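Local coordinates for protein probable L,D-transpeptidase 3 (PDB 6D4K) that probably acts as an L,D-transpeptidase of cell-wall biogenesis, reacts covalently with the beta-lactam faropenem, and may help attach proteins to peptidoglycan, at residues 26-32 / 44-50. Residues are numbered along the deposited sequence; the frame is centred on the assembly and turned at random. Where two conformers were deposited one is given.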
loop_
_atom_site.group_PDB
_atom_site.type_symbol
_atom_site.label_atom_id
_atom_site.label_comp_id
_atom_site.label_asym_id
_atom_site.label_seq_id
_atom_site.Cartn_x
_atom_site.Cartn_y
_atom_site.Cartn_z
ATOM N N PHE A 26 -29.258 2.980 5.842
ATOM C CA PHE A 26 -28.106 2.248 5.338
ATOM C C PHE A 26 -28.014 2.279 3.817
ATOM O O PHE A 26 -27.341 1.426 3.231
ATOM C CB PHE A 26 -28.089 0.809 5.859
ATOM C CG PHE A 26 -28.227 0.693 7.357
ATOM C CD1 PHE A 26 -27.657 1.635 8.203
ATOM C CD2 PHE A 26 -28.904 -0.381 7.915
ATOM C CE1 PHE A 26 -27.784 1.519 9.589
ATOM C CE2 PHE A 26 -29.031 -0.504 9.296
ATOM C CZ PHE A 26 -28.468 0.444 10.132
ATOM N N ALA A 27 -28.661 3.254 3.172
ATOM C CA ALA A 27 -28.582 3.393 1.722
ATOM C C ALA A 27 -27.134 3.562 1.279
ATOM O O ALA A 27 -26.410 4.423 1.789
ATOM C CB ALA A 27 -29.397 4.609 1.278
ATOM N N VAL A 28 -26.724 2.755 0.307
ATOM C CA VAL A 28 -25.360 2.766 -0.210
ATOM C C VAL A 28 -25.281 3.680 -1.427
ATOM O O VAL A 28 -25.979 3.471 -2.429
ATOM C CB VAL A 28 -24.905 1.349 -0.569
ATOM C CG1 VAL A 28 -23.564 1.393 -1.296
ATOM C CG2 VAL A 28 -24.809 0.502 0.677
ATOM N N ALA A 29 -24.408 4.683 -1.352
ATOM C CA ALA A 29 -24.223 5.569 -2.493
ATOM C C ALA A 29 -23.378 4.892 -3.560
ATOM O O ALA A 29 -23.711 4.942 -4.753
ATOM C CB ALA A 29 -23.576 6.877 -2.034
ATOM N N SER A 30 -22.293 4.238 -3.150
ATOM C CA SER A 30 -21.331 3.737 -4.120
ATOM C C SER A 30 -20.424 2.710 -3.460
ATOM O O SER A 30 -20.320 2.644 -2.234
ATOM C CB SER A 30 -20.493 4.882 -4.693
ATOM O OG SER A 30 -19.785 5.529 -3.656
ATOM N N VAL A 31 -19.743 1.934 -4.307
ATOM C CA VAL A 31 -18.847 0.876 -3.880
ATOM C C VAL A 31 -17.580 0.954 -4.712
ATOM O O VAL A 31 -17.641 1.210 -5.922
ATOM C CB VAL A 31 -19.518 -0.495 -4.086
ATOM C CG1 VAL A 31 -18.499 -1.614 -4.048
ATOM C CG2 VAL A 31 -20.592 -0.682 -3.046
ATOM N N LEU A 32 -16.434 0.721 -4.067
ATOM C CA LEU A 32 -15.180 0.476 -4.779
ATOM C C LEU A 32 -14.795 -0.969 -4.507
ATOM O O LEU A 32 -15.036 -1.467 -3.406
ATOM C CB LEU A 32 -14.053 1.359 -4.260
ATOM C CG LEU A 32 -14.212 2.869 -4.393
ATOM C CD1 LEU A 32 -12.997 3.536 -3.782
ATOM C CD2 LEU A 32 -14.397 3.267 -5.850
ATOM N N PRO A 44 -9.418 -3.582 -1.042
ATOM C CA PRO A 44 -10.607 -3.752 -0.202
ATOM C C PRO A 44 -11.883 -3.421 -0.961
ATOM O O PRO A 44 -11.883 -2.816 -2.035
ATOM C CB PRO A 44 -10.368 -2.755 0.937
ATOM C CG PRO A 44 -9.517 -1.675 0.311
ATOM C CD PRO A 44 -8.584 -2.442 -0.616
ATOM N N VAL A 45 -13.000 -3.821 -0.372
ATOM C CA VAL A 45 -14.313 -3.417 -0.850
ATOM C C VAL A 45 -14.760 -2.239 0.010
ATOM O O VAL A 45 -14.946 -2.380 1.224
ATOM C CB VAL A 45 -15.313 -4.576 -0.816
ATOM C CG1 VAL A 45 -16.666 -4.085 -1.302
ATOM C CG2 VAL A 45 -14.793 -5.740 -1.677
ATOM N N VAL A 46 -14.907 -1.073 -0.601
ATOM C CA VAL A 46 -15.143 0.170 0.131
ATOM C C VAL A 46 -16.574 0.623 -0.141
ATOM O O VAL A 46 -16.943 0.883 -1.293
ATOM C CB VAL A 46 -14.127 1.260 -0.243
ATOM C CG1 VAL A 46 -14.290 2.485 0.671
ATOM C CG2 VAL A 46 -12.707 0.707 -0.169
ATOM N N VAL A 47 -17.369 0.722 0.917
ATOM C CA VAL A 47 -18.791 0.999 0.817
ATOM C C VAL A 47 -19.033 2.406 1.366
ATOM O O VAL A 47 -18.733 2.684 2.531
ATOM C CB VAL A 47 -19.620 -0.042 1.590
ATOM C CG1 VAL A 47 -21.102 0.280 1.435
ATOM C CG2 VAL A 47 -19.294 -1.485 1.119
ATOM N N THR A 48 -19.560 3.295 0.526
ATOM C CA THR A 48 -19.850 4.674 0.915
ATOM C C THR A 48 -21.356 4.825 1.062
ATOM O O THR A 48 -22.109 4.522 0.128
ATOM C CB THR A 48 -19.318 5.655 -0.130
ATOM O OG1 THR A 48 -17.891 5.545 -0.185
ATOM C CG2 THR A 48 -19.715 7.096 0.238
ATOM N N PHE A 49 -21.782 5.283 2.231
ATOM C CA PHE A 49 -23.196 5.447 2.534
ATOM C C PHE A 49 -23.700 6.833 2.142
ATOM O O PHE A 49 -22.949 7.810 2.134
ATOM C CB PHE A 49 -23.465 5.202 4.019
ATOM C CG PHE A 49 -23.228 3.783 4.439
ATOM C CD1 PHE A 49 -24.219 2.835 4.250
ATOM C CD2 PHE A 49 -22.029 3.405 5.013
ATOM C CE1 PHE A 49 -24.029 1.510 4.645
ATOM C CE2 PHE A 49 -21.809 2.068 5.401
ATOM C CZ PHE A 49 -22.820 1.132 5.223
ATOM N N SER A 50 -24.992 6.918 1.821
ATOM C CA SER A 50 -25.555 8.208 1.424
ATOM C C SER A 50 -25.573 9.197 2.580
ATOM O O SER A 50 -25.518 10.405 2.347
ATOM C CB SER A 50 -26.949 8.030 0.814
ATOM O OG SER A 50 -26.854 7.389 -0.441
#
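Thr48 O takes two backbone donors at once, Ala29 N and Ser30 N, and where strand 28-32 runs antiparallel to strand 45-49, this shared acceptor marks a one-residue shift of register, a beta bulge. The bond from Ala29 N to Thr48 O is short (2.7 Å) but bent, 138° at the hydrogen, whereas the bond from Ser30 N to Thr48 O is longer, 3.3 Å, but straighter. Thr48 N returns a nearly straight bond to Ser30 O, and Leu32 and Val46 close a reciprocal pair at 2.8 Å for both Leu32 N to Val46 O and Val46 N to Leu32 O. Beyond the bulge, Ser50 N bonds to Ala27 O.

The side-chain contacts divide between two faces. On the face of Val31 and Val47, Val47 CG1 meets Val28 CG2 at 3.8 Å, the two side chains crossing at about a right angle, and the same Val47 methyl lies over one face of the Phe49 ring, offset toward the rim. Val31 CG1 meets Val45 CG1 at 4.1 Å, its chi1 of 163° setting that methyl opposite the backbone N. Phe49 turns a ring edge to the backbone of 26-32: Phe26 O lies in the ring plane, 3.6 Å from Phe49 CD1. Val66 covers Val28, Val47 and Phe49, while Val104 of strand 99-104, in the second sheet, packs on Val45 and Val47.

On the opposite face, Leu32 CB lies beside Val46 CB and Ser30 OG rests against Thr48 CB at 3.6 Å.

Strand 45-49 is hydrogen-bonded on its other side to strand 85-90, which leaves 28-32 as an outermost strand of this four-stranded sheet. The arrangement is a classic beta bulge, Ala29 and Ser30 opposite Thr48, in the edge strand of a two-sheet, immunoglobulin-like domain.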